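Local structure of cysteine synthase (Fusobacterium nucleatum subsp. nucleatum strain ATCC 25586, 5XEN) at residues 219-224 with 247-252; 99-104 with 300-305; 170-175 with 194-199; 162-167 with 190-195. The protein probably makes L-cysteine and acetate from O-acetyl-L-serine and hydrogen sulfide, using pyridoxal 5'-phosphate as cofactor. All coordinates share one frame; numbering follows the deposited sequence.

Contact 1: residues 219-224 with 247-252; sequences PHKIQG and CEDDDA. With CA (calcium ion), chain Q.
His220, Lys221 and Ile222 wrap around the carboxylate of Asp249, joining a loop beside the cofactor pocket to the first turn of helix 249-263 in the fold type II architecture of pyridoxal-phosphate enzymes. His220 lays its CB 3.5 Å from Asp249 OD1. A chi1 of 70° puts His220 CG between the residue's backbone N and carbonyl carbon, and from there ND1 accepts a hydrogen bond from Ile222 N at 3.0 Å, tilted from the ring plane. Next, Lys221 N points almost straight at Asp249 OD1 (3.2 Å, 178°), a weak hydrogen bond, while the aliphatic start of the lysine side chain crosses the aspartate at about a right angle and its CG rests 3.6 Å from OD2. The end of Ile222, the centre of an inverse gamma turn, comes close to the helix start, CD1 3.3 Å from Cys247 O, and both CG1 and CD1 lie against the Ala252 methyl; Ala273 of helix 269-284 and Pro206 also pack on this isoleucine. Beyond it, Gln223 and Gly224 reach the pyridoxal phosphate. On the far side of the helix start, Glu248, at the N-cap position, and Asp250 hold a calcium ion: Glu248 OE1 binds at 2.3 Å, Asp250 chelates through both OD1 and OD2, and two waters add to the shell, one of which also donates to Asp251 OD1.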
loop_
_atom_site.group_PDB
_atom_site.type_symbol
_atom_site.label_atom_id
_atom_site.label_comp_id
_atom_site.label_asym_id
_atom_site.label_seq_id
_atom_site.Cartn_x
_atom_site.Cartn_y
_atom_site.Cartn_z
ATOM N N PRO B 219 13.979 -24.555 9.409
ATOM C CA PRO B 219 13.650 -23.197 9.766
ATOM C C PRO B 219 14.237 -22.201 8.746
ATOM O O PRO B 219 15.295 -22.412 8.180
ATOM C CB PRO B 219 14.281 -23.034 11.162
ATOM C CG PRO B 219 15.441 -23.973 11.155
ATOM C CD PRO B 219 15.051 -25.122 10.259
ATOM N N HIS B 220 13.486 -21.151 8.453
ATOM C CA HIS B 220 13.920 -20.144 7.470
ATOM C C HIS B 220 13.194 -18.873 7.823
ATOM O O HIS B 220 12.216 -18.882 8.591
ATOM C CB HIS B 220 13.598 -20.587 6.038
ATOM C CG HIS B 220 12.127 -20.575 5.720
ATOM N ND1 HIS B 220 11.508 -19.498 5.203
ATOM C CD2 HIS B 220 11.152 -21.544 5.910
ATOM C CE1 HIS B 220 10.206 -19.772 5.053
ATOM N NE2 HIS B 220 9.979 -21.025 5.509
ATOM N N LYS B 221 13.610 -17.778 7.192
ATOM C CA LYS B 221 13.099 -16.451 7.503
ATOM C C LYS B 221 12.295 -15.793 6.365
ATOM O O LYS B 221 11.962 -14.606 6.441
ATOM C CB LYS B 221 14.283 -15.556 7.861
ATOM C CG LYS B 221 15.012 -15.972 9.132
ATOM C CD LYS B 221 16.315 -15.164 9.270
ATOM C CE LYS B 221 16.304 -14.266 10.501
ATOM N NZ LYS B 221 17.570 -13.466 10.617
ATOM N N ILE B 222 12.014 -16.534 5.310
ATOM C CA ILE B 222 11.336 -15.964 4.129
ATOM C C ILE B 222 9.832 -16.074 4.374
ATOM O O ILE B 222 9.161 -17.005 3.931
ATOM C CB ILE B 222 11.773 -16.628 2.813
ATOM C CG1 ILE B 222 13.301 -16.594 2.686
ATOM C CG2 ILE B 222 11.132 -15.937 1.602
ATOM C CD1 ILE B 222 13.858 -17.359 1.496
ATOM N N GLN B 223 9.320 -15.121 5.128
ATOM C CA GLN B 223 7.928 -15.173 5.586
ATOM C C GLN B 223 6.927 -15.328 4.445
ATOM O O GLN B 223 6.985 -14.597 3.452
ATOM C CB GLN B 223 7.602 -13.930 6.391
ATOM C CG GLN B 223 8.334 -13.868 7.724
ATOM C CD GLN B 223 7.938 -12.648 8.509
ATOM O OE1 GLN B 223 6.736 -12.382 8.699
ATOM N NE2 GLN B 223 8.950 -11.866 8.965
ATOM N N GLY B 224 6.030 -16.304 4.604
ATOM C CA GLY B 224 5.008 -16.620 3.616
ATOM C C GLY B 224 5.390 -17.793 2.746
ATOM O O GLY B 224 4.510 -18.489 2.223
ATOM N N CYS B 247 16.168 -19.773 -2.733
ATOM C CA CYS B 247 16.866 -18.590 -2.246
ATOM C C CYS B 247 17.181 -18.699 -0.748
ATOM O O CYS B 247 16.341 -19.074 0.057
ATOM C CB CYS B 247 16.020 -17.346 -2.547
ATOM S SG CYS B 247 16.848 -15.781 -2.207
ATOM N N GLU B 248 18.407 -18.329 -0.382
ATOM C CA GLU B 248 18.815 -18.209 1.018
ATOM C C GLU B 248 18.164 -17.034 1.683
ATOM O O GLU B 248 17.817 -16.051 1.015
ATOM C CB GLU B 248 20.341 -18.087 1.132
ATOM C CG GLU B 248 21.035 -19.289 0.601
ATOM C CD GLU B 248 22.566 -19.147 0.567
ATOM O OE1 GLU B 248 23.110 -18.197 1.184
ATOM O OE2 GLU B 248 23.199 -19.978 -0.103
ATOM N N ASP B 249 18.030 -17.115 3.010
ATOM C CA ASP B 249 17.397 -16.070 3.796
ATOM C C ASP B 249 18.047 -14.705 3.601
ATOM O O ASP B 249 17.389 -13.694 3.309
ATOM C CB ASP B 249 17.434 -16.399 5.293
ATOM C CG ASP B 249 16.569 -17.593 5.672
ATOM O OD1 ASP B 249 15.781 -18.058 4.838
ATOM O OD2 ASP B 249 16.705 -18.090 6.797
ATOM N N ASP B 250 19.352 -14.680 3.788
ATOM C CA ASP B 250 20.031 -13.400 3.727
ATOM C C ASP B 250 20.014 -12.816 2.301
ATOM O O ASP B 250 19.837 -11.636 2.157
ATOM C CB ASP B 250 21.430 -13.487 4.310
ATOM C CG ASP B 250 22.295 -14.543 3.663
ATOM O OD1 ASP B 250 21.833 -15.273 2.738
ATOM O OD2 ASP B 250 23.435 -14.684 4.100
ATOM N N ASP B 251 20.162 -13.637 1.281
ATOM C CA ASP B 251 20.020 -13.172 -0.091
ATOM C C ASP B 251 18.622 -12.568 -0.404
ATOM O O ASP B 251 18.515 -11.617 -1.197
ATOM C CB ASP B 251 20.307 -14.282 -1.070
ATOM C CG ASP B 251 21.756 -14.755 -1.012
ATOM O OD1 ASP B 251 22.612 -13.995 -0.520
ATOM O OD2 ASP B 251 22.020 -15.870 -1.458
ATOM N N ALA B 252 17.575 -13.141 0.190
ATOM C CA ALA B 252 16.222 -12.643 0.014
ATOM C C ALA B 252 16.121 -11.219 0.597
ATOM O O ALA B 252 15.606 -10.322 -0.063
ATOM C CB ALA B 252 15.219 -13.583 0.712
HETATM CA CA CA Q . 23.865 -16.561 2.683
HETATM O O HOH W 1 24.503 -14.849 1.045
HETATM O O HOH W 2 23.264 -17.610 4.315
#

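Contact 2: residues 99-104 with 300-305; sequences TMSIER and GEKYLS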
loop_
_atom_site.group_PDB
_atom_site.type_symbol
_atom_site.label_atom_id
_atom_site.label_comp_id
_atom_site.label_asym_id
_atom_site.label_seq_id
_atom_site.Cartn_x
_atom_site.Cartn_y
_atom_site.Cartn_z
ATOM N N THR B 99 5.916 -16.580 15.041
ATOM C CA THR B 99 7.179 -16.207 14.418
ATOM C C THR B 99 7.005 -15.201 13.250
ATOM O O THR B 99 7.983 -14.739 12.673
ATOM C CB THR B 99 7.876 -17.478 13.891
ATOM O OG1 THR B 99 6.890 -18.280 13.231
ATOM C CG2 THR B 99 8.524 -18.298 15.008
ATOM N N MET B 100 5.772 -14.873 12.881
ATOM C CA MET B 100 5.519 -13.985 11.752
ATOM C C MET B 100 5.538 -12.524 12.244
ATOM O O MET B 100 5.392 -12.257 13.429
ATOM C CB MET B 100 4.177 -14.338 11.057
ATOM C CG MET B 100 4.061 -15.819 10.660
ATOM S SD MET B 100 5.335 -16.315 9.490
ATOM C CE MET B 100 5.869 -17.871 10.170
ATOM N N SER B 101 5.698 -11.599 11.314
ATOM C CA SER B 101 5.865 -10.195 11.650
ATOM C C SER B 101 4.656 -9.658 12.426
ATOM O O SER B 101 3.513 -9.891 12.033
ATOM C CB SER B 101 6.128 -9.360 10.385
ATOM O OG SER B 101 4.948 -9.189 9.613
ATOM N N ILE B 102 4.931 -8.921 13.502
ATOM C CA ILE B 102 3.902 -8.339 14.386
ATOM C C ILE B 102 2.969 -7.413 13.593
ATOM O O ILE B 102 1.789 -7.251 13.931
ATOM C CB ILE B 102 4.563 -7.593 15.587
ATOM C CG1 ILE B 102 3.537 -7.125 16.623
ATOM C CG2 ILE B 102 5.321 -6.354 15.114
ATOM C CD1 ILE B 102 4.018 -7.249 18.051
ATOM N N GLU B 103 3.479 -6.839 12.512
ATOM C CA GLU B 103 2.648 -5.982 11.662
ATOM C C GLU B 103 1.460 -6.764 11.074
ATOM O O GLU B 103 0.404 -6.189 10.865
ATOM C CB GLU B 103 3.455 -5.343 10.525
ATOM C CG GLU B 103 4.531 -4.347 10.975
ATOM C CD GLU B 103 5.918 -4.972 11.126
ATOM O OE1 GLU B 103 6.012 -6.108 11.644
ATOM O OE2 GLU B 103 6.908 -4.326 10.710
ATOM N N ARG B 104 1.627 -8.070 10.865
ATOM C CA ARG B 104 0.533 -8.909 10.386
ATOM C C ARG B 104 -0.606 -8.893 11.400
ATOM O O ARG B 104 -1.759 -8.720 11.026
ATOM C CB ARG B 104 0.969 -10.348 10.181
ATOM C CG ARG B 104 1.803 -10.568 8.954
ATOM C CD ARG B 104 2.655 -11.833 9.128
ATOM N NE ARG B 104 2.990 -12.397 7.833
ATOM C CZ ARG B 104 3.795 -11.834 6.948
ATOM N NH1 ARG B 104 4.372 -10.673 7.215
ATOM N NH2 ARG B 104 4.007 -12.430 5.769
ATOM N N GLY B 300 6.437 -4.353 1.195
ATOM C CA GLY B 300 7.467 -4.494 2.201
ATOM C C GLY B 300 7.220 -3.793 3.511
ATOM O O GLY B 300 7.989 -3.978 4.449
ATOM N N GLU B 301 6.144 -3.018 3.580
ATOM C CA GLU B 301 5.773 -2.239 4.783
ATOM C C GLU B 301 5.722 -3.074 6.044
ATOM O O GLU B 301 6.169 -2.649 7.125
ATOM C CB GLU B 301 4.393 -1.518 4.609
ATOM C CG GLU B 301 3.309 -2.147 3.649
ATOM C CD GLU B 301 2.559 -3.441 4.112
ATOM O OE1 GLU B 301 1.481 -3.316 4.749
ATOM O OE2 GLU B 301 2.995 -4.565 3.750
ATOM N N LYS B 302 5.197 -4.280 5.916
ATOM C CA LYS B 302 4.955 -5.076 7.099
ATOM C C LYS B 302 6.195 -5.814 7.606
ATOM O O LYS B 302 6.078 -6.607 8.552
ATOM C CB LYS B 302 3.805 -6.050 6.846
ATOM C CG LYS B 302 4.148 -7.197 5.922
ATOM C CD LYS B 302 2.980 -8.176 5.776
ATOM C CE LYS B 302 1.756 -7.575 5.123
ATOM N NZ LYS B 302 2.016 -7.144 3.724
ATOM N N TYR B 303 7.356 -5.563 7.003
ATOM C CA TYR B 303 8.616 -6.176 7.415
ATOM C C TYR B 303 9.634 -5.154 7.962
ATOM O O TYR B 303 10.777 -5.501 8.219
ATOM C CB TYR B 303 9.257 -6.918 6.252
ATOM C CG TYR B 303 8.290 -7.914 5.625
ATOM C CD1 TYR B 303 8.069 -9.160 6.210
ATOM C CD2 TYR B 303 7.529 -7.555 4.535
ATOM C CE1 TYR B 303 7.160 -10.067 5.666
ATOM C CE2 TYR B 303 6.612 -8.437 3.979
ATOM C CZ TYR B 303 6.425 -9.702 4.555
ATOM O OH TYR B 303 5.509 -10.576 4.004
ATOM N N LEU B 304 9.211 -3.917 8.182
ATOM C CA LEU B 304 10.101 -2.931 8.814
ATOM C C LEU B 304 10.609 -3.393 10.204
ATOM O O LEU B 304 11.780 -3.206 10.519
ATOM C CB LEU B 304 9.418 -1.560 8.879
ATOM C CG LEU B 304 8.884 -1.030 7.552
ATOM C CD1 LEU B 304 8.040 0.247 7.771
ATOM C CD2 LEU B 304 10.018 -0.849 6.534
ATOM N N SER B 305 9.769 -4.046 11.001
ATOM C CA SER B 305 10.215 -4.624 12.288
ATOM C C SER B 305 11.323 -5.696 12.136
ATOM O O SER B 305 12.223 -5.762 12.955
ATOM C CB SER B 305 9.033 -5.189 13.097
ATOM O OG SER B 305 8.507 -6.379 12.536
HETATM O O HOH W 3 7.649 -8.755 14.051
#
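Glu103 lies over the backbone of Lys302, its CB 3.8 Å from the lysine CB, and bends at chi2 (94°) so that the carboxylate turns to Ser305. There Ser305 OG donates to Glu103 OE1 at 2.7 Å, and Ser305 N donates to the syn lone pair of Glu103 OE2 at 2.9 Å, a two-point grip that should restrain the carboxylate's rotation. A water bridges Ser305 OG to Ile102 N. Ser101 OG donates a hydrogen bond to Lys302 O at 3.0 Å and accepts from Arg104 NH1, linking both segments through one hydroxyl. Arg104 NH2 donates a hydrogen bond to Tyr303 OH (3.0 Å), which lies near the guanidinium plane; guanidinium and phenol ring stand 60° apart. Arg104 NE is bound by Ser74 O, and Tyr303 OH is also hydrogen-bonded to Asp298. Lys302 CG lies over one face of the Tyr303 ring, toward its rim, and the lysine NZ, carried round by bends at chi3 and chi4, forms salt bridges with Glu301 and Asp298. The contact thus ties the start of helix 102-110 to the C-terminal loop, where Tyr303 touches the pyridoxal phosphate, beside the active site of a fold type II pyridoxal-phosphate enzyme.

Contact 3: residues 170-175 with 194-199; sequences NKVDVF and EKLPNI. With CA (calcium ion), chain R.
Ile199 and Leu196 press against the backbone and side chain of Val172, closing the tight part of a contact within the beta-alpha-beta unit of strand 174-178, helix 183-195 and strand 200-206. Ile199 lies alongside Val172, pointing the same way; CG1 anti to the backbone N (chi1 -165°) and an extended chi2 bring its CD1 to 3.6 Å from Val172 CG1, and the same methyl reaches Phe175 CB. Leu196 instead crosses Val172 at about a right angle, with CD1 3.7 Å from Val172 CB and CD2 3.2 Å from Asn170 O. Leu165 of helix 151-167 backs this leucine. The other margin is wetter: a water donates to both Asp173 O and Asn198 O, and the type I turn from Leu196 to Ile199 carries Pro197 and Asn198 on the exposed surface. At the helix end, Glu194 O binds a calcium ion at 2.3 Å. Direct contact between the two segments is thus mainly apolar, without a hydrogen bond; the sheet bonds of Asp173 and Phe175 begin just beyond, at Lys200.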
loop_
_atom_site.group_PDB
_atom_site.type_symbol
_atom_site.label_atom_id
_atom_site.label_comp_id
_atom_site.label_asym_id
_atom_site.label_seq_id
_atom_site.Cartn_x
_atom_site.Cartn_y
_atom_site.Cartn_z
ATOM N N ASN B 170 0.165 -11.082 -24.608
ATOM C CA ASN B 170 0.480 -12.490 -24.799
ATOM C C ASN B 170 1.938 -12.837 -25.104
ATOM O O ASN B 170 2.224 -13.913 -25.602
ATOM C CB ASN B 170 -0.461 -13.092 -25.849
ATOM C CG ASN B 170 -1.905 -12.939 -25.448
ATOM O OD1 ASN B 170 -2.242 -13.181 -24.311
ATOM N ND2 ASN B 170 -2.749 -12.463 -26.355
ATOM N N LYS B 171 2.851 -11.940 -24.799
ATOM C CA LYS B 171 4.276 -12.203 -25.000
ATOM C C LYS B 171 4.896 -12.397 -23.636
ATOM O O LYS B 171 5.316 -11.438 -23.007
ATOM C CB LYS B 171 4.960 -11.021 -25.680
ATOM C CG LYS B 171 4.349 -10.635 -27.010
ATOM C CD LYS B 171 4.415 -11.742 -28.045
ATOM C CE LYS B 171 4.296 -11.183 -29.449
ATOM N NZ LYS B 171 3.717 -12.197 -30.393
ATOM N N VAL B 172 4.928 -13.639 -23.177
ATOM C CA VAL B 172 5.550 -13.982 -21.919
ATOM C C VAL B 172 6.328 -15.262 -22.102
ATOM O O VAL B 172 5.759 -16.286 -22.507
ATOM C CB VAL B 172 4.490 -14.219 -20.811
ATOM C CG1 VAL B 172 5.182 -14.394 -19.439
ATOM C CG2 VAL B 172 3.459 -13.102 -20.794
ATOM N N ASP B 173 7.613 -15.242 -21.754
ATOM C CA ASP B 173 8.470 -16.412 -21.889
ATOM C C ASP B 173 8.660 -17.212 -20.627
ATOM O O ASP B 173 8.867 -18.414 -20.691
ATOM C CB ASP B 173 9.831 -15.961 -22.422
ATOM C CG ASP B 173 9.718 -15.324 -23.790
ATOM O OD1 ASP B 173 9.155 -15.975 -24.706
ATOM O OD2 ASP B 173 10.122 -14.150 -23.936
ATOM N N VAL B 174 8.671 -16.525 -19.482
ATOM C CA VAL B 174 9.012 -17.126 -18.208
ATOM C C VAL B 174 8.176 -16.460 -17.101
ATOM O O VAL B 174 7.986 -15.254 -17.109
ATOM C CB VAL B 174 10.507 -16.955 -17.870
ATOM C CG1 VAL B 174 10.834 -17.592 -16.508
ATOM C CG2 VAL B 174 11.396 -17.557 -18.979
ATOM N N PHE B 175 7.695 -17.267 -16.176
ATOM C CA PHE B 175 6.970 -16.812 -14.993
ATOM C C PHE B 175 7.574 -17.481 -13.772
ATOM O O PHE B 175 7.766 -18.673 -13.748
ATOM C CB PHE B 175 5.493 -17.154 -15.113
ATOM C CG PHE B 175 4.720 -16.965 -13.846
ATOM C CD1 PHE B 175 4.442 -15.682 -13.375
ATOM C CD2 PHE B 175 4.227 -18.058 -13.140
ATOM C CE1 PHE B 175 3.731 -15.508 -12.199
ATOM C CE2 PHE B 175 3.506 -17.894 -11.976
ATOM C CZ PHE B 175 3.253 -16.614 -11.507
ATOM N N GLU B 194 -1.858 -22.829 -20.524
ATOM C CA GLU B 194 -2.952 -23.104 -21.471
ATOM C C GLU B 194 -2.933 -22.159 -22.649
ATOM O O GLU B 194 -3.190 -22.618 -23.745
ATOM C CB GLU B 194 -4.290 -23.071 -20.754
ATOM C CG GLU B 194 -4.466 -24.291 -19.885
ATOM C CD GLU B 194 -5.733 -24.265 -19.073
ATOM O OE1 GLU B 194 -6.496 -23.278 -19.200
ATOM O OE2 GLU B 194 -5.942 -25.225 -18.304
ATOM N N LYS B 195 -2.596 -20.887 -22.453
ATOM C CA LYS B 195 -2.576 -19.914 -23.524
ATOM C C LYS B 195 -1.234 -19.820 -24.255
ATOM O O LYS B 195 -1.216 -19.411 -25.400
ATOM C CB LYS B 195 -2.933 -18.534 -22.980
ATOM C CG LYS B 195 -4.291 -18.479 -22.280
ATOM C CD LYS B 195 -5.426 -18.583 -23.255
ATOM C CE LYS B 195 -6.773 -18.496 -22.567
ATOM N NZ LYS B 195 -7.884 -18.668 -23.550
ATOM N N LEU B 196 -0.136 -20.127 -23.563
ATOM C CA LEU B 196 1.220 -19.978 -24.086
ATOM C C LEU B 196 1.945 -21.284 -23.873
ATOM O O LEU B 196 2.650 -21.481 -22.881
ATOM C CB LEU B 196 1.980 -18.816 -23.415
ATOM C CG LEU B 196 1.420 -17.404 -23.630
ATOM C CD1 LEU B 196 2.171 -16.362 -22.768
ATOM C CD2 LEU B 196 1.455 -17.007 -25.097
ATOM N N PRO B 197 1.793 -22.219 -24.812
ATOM C CA PRO B 197 2.310 -23.560 -24.545
ATOM C C PRO B 197 3.812 -23.677 -24.346
ATOM O O PRO B 197 4.268 -24.663 -23.782
ATOM C CB PRO B 197 1.870 -24.373 -25.794
ATOM C CG PRO B 197 1.631 -23.369 -26.859
ATOM C CD PRO B 197 1.159 -22.124 -26.142
ATOM N N ASN B 198 4.594 -22.695 -24.798
ATOM C CA ASN B 198 6.041 -22.783 -24.628
ATOM C C ASN B 198 6.603 -21.981 -23.450
ATOM O O ASN B 198 7.814 -21.941 -23.246
ATOM C CB ASN B 198 6.703 -22.383 -25.953
ATOM C CG ASN B 198 6.236 -23.273 -27.107
ATOM O OD1 ASN B 198 6.096 -24.475 -26.946
ATOM N ND2 ASN B 198 5.952 -22.679 -28.234
ATOM N N ILE B 199 5.727 -21.381 -22.639
ATOM C CA ILE B 199 6.191 -20.619 -21.485
ATOM C C ILE B 199 6.854 -21.548 -20.474
ATOM O O ILE B 199 6.456 -22.707 -20.328
ATOM C CB ILE B 199 5.015 -19.834 -20.836
ATOM C CG1 ILE B 199 5.542 -18.765 -19.869
ATOM C CG2 ILE B 199 4.019 -20.781 -20.151
ATOM C CD1 ILE B 199 4.451 -17.900 -19.246
HETATM CA CA CA R . -3.723 -24.272 -25.284
HETATM O O HOH W 4 9.448 -19.786 -23.155
HETATM O O HOH W 5 -5.880 -24.017 -24.693
#

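Contact 4: residues 162-167 with 190-195; sequences EEILKD and KKLKEK. With CA (calcium ion), chain R.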
loop_
_atom_site.group_PDB
_atom_site.type_symbol
_atom_site.label_atom_id
_atom_site.label_comp_id
_atom_site.label_asym_id
_atom_site.label_seq_id
_atom_site.Cartn_x
_atom_site.Cartn_y
_atom_site.Cartn_z
ATOM N N GLU B 162 -4.631 -13.823 -16.380
ATOM C CA GLU B 162 -5.239 -13.035 -17.482
ATOM C C GLU B 162 -4.699 -11.603 -17.531
ATOM O O GLU B 162 -4.509 -11.021 -18.620
ATOM C CB GLU B 162 -6.771 -13.027 -17.381
ATOM C CG GLU B 162 -7.405 -14.405 -17.595
ATOM C CD GLU B 162 -7.353 -14.903 -19.034
ATOM O OE1 GLU B 162 -6.976 -14.125 -19.935
ATOM O OE2 GLU B 162 -7.691 -16.080 -19.266
ATOM N N GLU B 163 -4.428 -11.028 -16.364
ATOM C CA GLU B 163 -3.852 -9.684 -16.317
ATOM C C GLU B 163 -2.444 -9.685 -16.892
ATOM O O GLU B 163 -2.060 -8.725 -17.561
ATOM C CB GLU B 163 -3.821 -9.138 -14.891
ATOM C CG GLU B 163 -5.207 -8.904 -14.324
ATOM C CD GLU B 163 -5.213 -8.663 -12.815
ATOM O OE1 GLU B 163 -4.149 -8.308 -12.253
ATOM O OE2 GLU B 163 -6.286 -8.831 -12.193
ATOM N N ILE B 164 -1.672 -10.736 -16.612
ATOM C CA ILE B 164 -0.299 -10.835 -17.126
ATOM C C ILE B 164 -0.341 -10.926 -18.651
ATOM O O ILE B 164 0.382 -10.220 -19.374
ATOM C CB ILE B 164 0.432 -12.053 -16.510
ATOM C CG1 ILE B 164 0.728 -11.766 -15.032
ATOM C CG2 ILE B 164 1.738 -12.377 -17.241
ATOM C CD1 ILE B 164 1.139 -12.979 -14.222
ATOM N N LEU B 165 -1.194 -11.801 -19.141
ATOM C CA LEU B 165 -1.327 -12.015 -20.586
ATOM C C LEU B 165 -1.763 -10.726 -21.282
ATOM O O LEU B 165 -1.189 -10.347 -22.286
ATOM C CB LEU B 165 -2.319 -13.157 -20.853
ATOM C CG LEU B 165 -1.845 -14.545 -20.463
ATOM C CD1 LEU B 165 -2.999 -15.542 -20.515
ATOM C CD2 LEU B 165 -0.707 -14.995 -21.390
ATOM N N LYS B 166 -2.752 -10.037 -20.720
ATOM C CA LYS B 166 -3.260 -8.814 -21.303
ATOM C C LYS B 166 -2.192 -7.705 -21.293
ATOM O O LYS B 166 -1.937 -7.084 -22.312
ATOM C CB LYS B 166 -4.492 -8.347 -20.537
ATOM C CG LYS B 166 -5.125 -7.055 -21.045
ATOM C CD LYS B 166 -6.344 -6.638 -20.196
ATOM C CE LYS B 166 -6.310 -5.169 -19.796
ATOM N NZ LYS B 166 -7.335 -4.865 -18.767
ATOM N N ASP B 167 -1.562 -7.471 -20.146
ATOM C CA ASP B 167 -0.582 -6.391 -20.043
ATOM C C ASP B 167 0.652 -6.613 -20.923
ATOM O O ASP B 167 1.278 -5.658 -21.334
ATOM C CB ASP B 167 -0.170 -6.153 -18.599
ATOM C CG ASP B 167 -1.289 -5.556 -17.761
ATOM O OD1 ASP B 167 -2.326 -5.139 -18.343
ATOM O OD2 ASP B 167 -1.141 -5.509 -16.514
ATOM N N LYS B 190 -0.916 -22.443 -14.532
ATOM C CA LYS B 190 -1.853 -23.284 -15.288
ATOM C C LYS B 190 -2.508 -22.498 -16.410
ATOM O O LYS B 190 -2.560 -22.944 -17.548
ATOM C CB LYS B 190 -2.929 -23.893 -14.360
ATOM C CG LYS B 190 -3.850 -24.909 -15.062
ATOM C CD LYS B 190 -4.940 -25.434 -14.107
ATOM C CE LYS B 190 -5.856 -26.440 -14.825
ATOM N NZ LYS B 190 -7.037 -26.823 -13.983
ATOM N N LYS B 191 -2.991 -21.295 -16.120
ATOM C CA LYS B 191 -3.601 -20.482 -17.166
ATOM C C LYS B 191 -2.569 -20.036 -18.205
ATOM O O LYS B 191 -2.812 -20.140 -19.435
ATOM C CB LYS B 191 -4.299 -19.245 -16.595
ATOM C CG LYS B 191 -4.825 -18.280 -17.643
ATOM C CD LYS B 191 -5.832 -18.885 -18.616
ATOM C CE LYS B 191 -7.172 -19.226 -17.952
ATOM N NZ LYS B 191 -7.900 -18.004 -17.465
ATOM N N LEU B 192 -1.406 -19.582 -17.737
ATOM C CA LEU B 192 -0.371 -19.149 -18.678
ATOM C C LEU B 192 0.005 -20.253 -19.666
ATOM O O LEU B 192 0.095 -20.010 -20.892
ATOM C CB LEU B 192 0.864 -18.646 -17.953
ATOM C CG LEU B 192 0.676 -17.371 -17.112
ATOM C CD1 LEU B 192 1.958 -17.017 -16.368
ATOM C CD2 LEU B 192 0.142 -16.227 -17.956
ATOM N N LYS B 193 0.175 -21.466 -19.132
ATOM C CA LYS B 193 0.517 -22.631 -19.943
ATOM C C LYS B 193 -0.606 -23.042 -20.911
ATOM O O LYS B 193 -0.319 -23.547 -21.998
ATOM C CB LYS B 193 1.042 -23.789 -19.091
ATOM C CG LYS B 193 2.520 -23.589 -18.792
ATOM C CD LYS B 193 3.175 -24.683 -17.963
ATOM C CE LYS B 193 4.681 -24.572 -18.080
ATOM N NZ LYS B 193 5.382 -25.581 -17.218
ATOM N N GLU B 194 -1.858 -22.829 -20.524
ATOM C CA GLU B 194 -2.952 -23.104 -21.471
ATOM C C GLU B 194 -2.933 -22.159 -22.649
ATOM O O GLU B 194 -3.190 -22.618 -23.745
ATOM C CB GLU B 194 -4.290 -23.071 -20.754
ATOM C CG GLU B 194 -4.466 -24.291 -19.885
ATOM C CD GLU B 194 -5.733 -24.265 -19.073
ATOM O OE1 GLU B 194 -6.496 -23.278 -19.200
ATOM O OE2 GLU B 194 -5.942 -25.225 -18.304
ATOM N N LYS B 195 -2.596 -20.887 -22.453
ATOM C CA LYS B 195 -2.576 -19.914 -23.524
ATOM C C LYS B 195 -1.234 -19.820 -24.255
ATOM O O LYS B 195 -1.216 -19.411 -25.400
ATOM C CB LYS B 195 -2.933 -18.534 -22.980
ATOM C CG LYS B 195 -4.291 -18.479 -22.280
ATOM C CD LYS B 195 -5.426 -18.583 -23.255
ATOM C CE LYS B 195 -6.773 -18.496 -22.567
ATOM N NZ LYS B 195 -7.884 -18.668 -23.550
HETATM CA CA CA R . -3.723 -24.272 -25.284
HETATM O O HOH W 5 -5.880 -24.017 -24.693
#
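The Glu162 carboxylate, the flat group of this contact, meets Lys191 at one oxygen: Lys191 NZ donates to the anti lone pair of Glu162 OE2 in a 2.6 Å salt bridge. The pair links helices 151-167 and 183-195 of the type II fold of pyridoxal-phosphate enzymes; the axes of the two short segments approach to 10.0 Å, with 44° between their N-to-C directions. A bend of Glu162 at chi2 (-72°) and three successive bends of Lys191 bring NZ to OE2. The two side chains cross at about a right angle. Lys191 NZ has a second acceptor in Tyr157 O, and the lysine also makes a cation-pi contact with Tyr157; the ammonium is therefore shared between carboxylate, carbonyl and ring. Beside the charges is an apolar patch. Leu165 and Leu192 slide past each other in opposite directions, while Ile164 CG2 touches the Leu192 CD2 methyl, and Phe175 of strand 174-178 packs on both Ile164 and Leu192. Lys195 lays its aliphatic part across Leu165, its CG 3.7 Å from Leu165 CD1. Leu192 CD2 sits 3.6 Å from Leu165 CG.

How the contacts relate
Contact 2 opens first along the chain and closes last; within its loop come contacts 4 and 3, then contact 1. Contacts 3 and 4 have centres 7 Å apart and share Glu194 and Lys195 at the end of helix 183-195; Leu165 meets Leu196 between them, so together they pack this helix against helix 151-167 and strand 174-178. Contacts 1 and 2, centred 14 Å apart, are joined through Gln223, whose OE1 probably accepts from Ser101 N; Gln223 and Tyr303 both touch the pyridoxal phosphate. Contacts 2 and 3 lie 34 Å apart between centres: 1 and 2 border the cofactor, while 3 and 4 are packing about the six-stranded mixed sheet that holds strands 174-178 and 200-206.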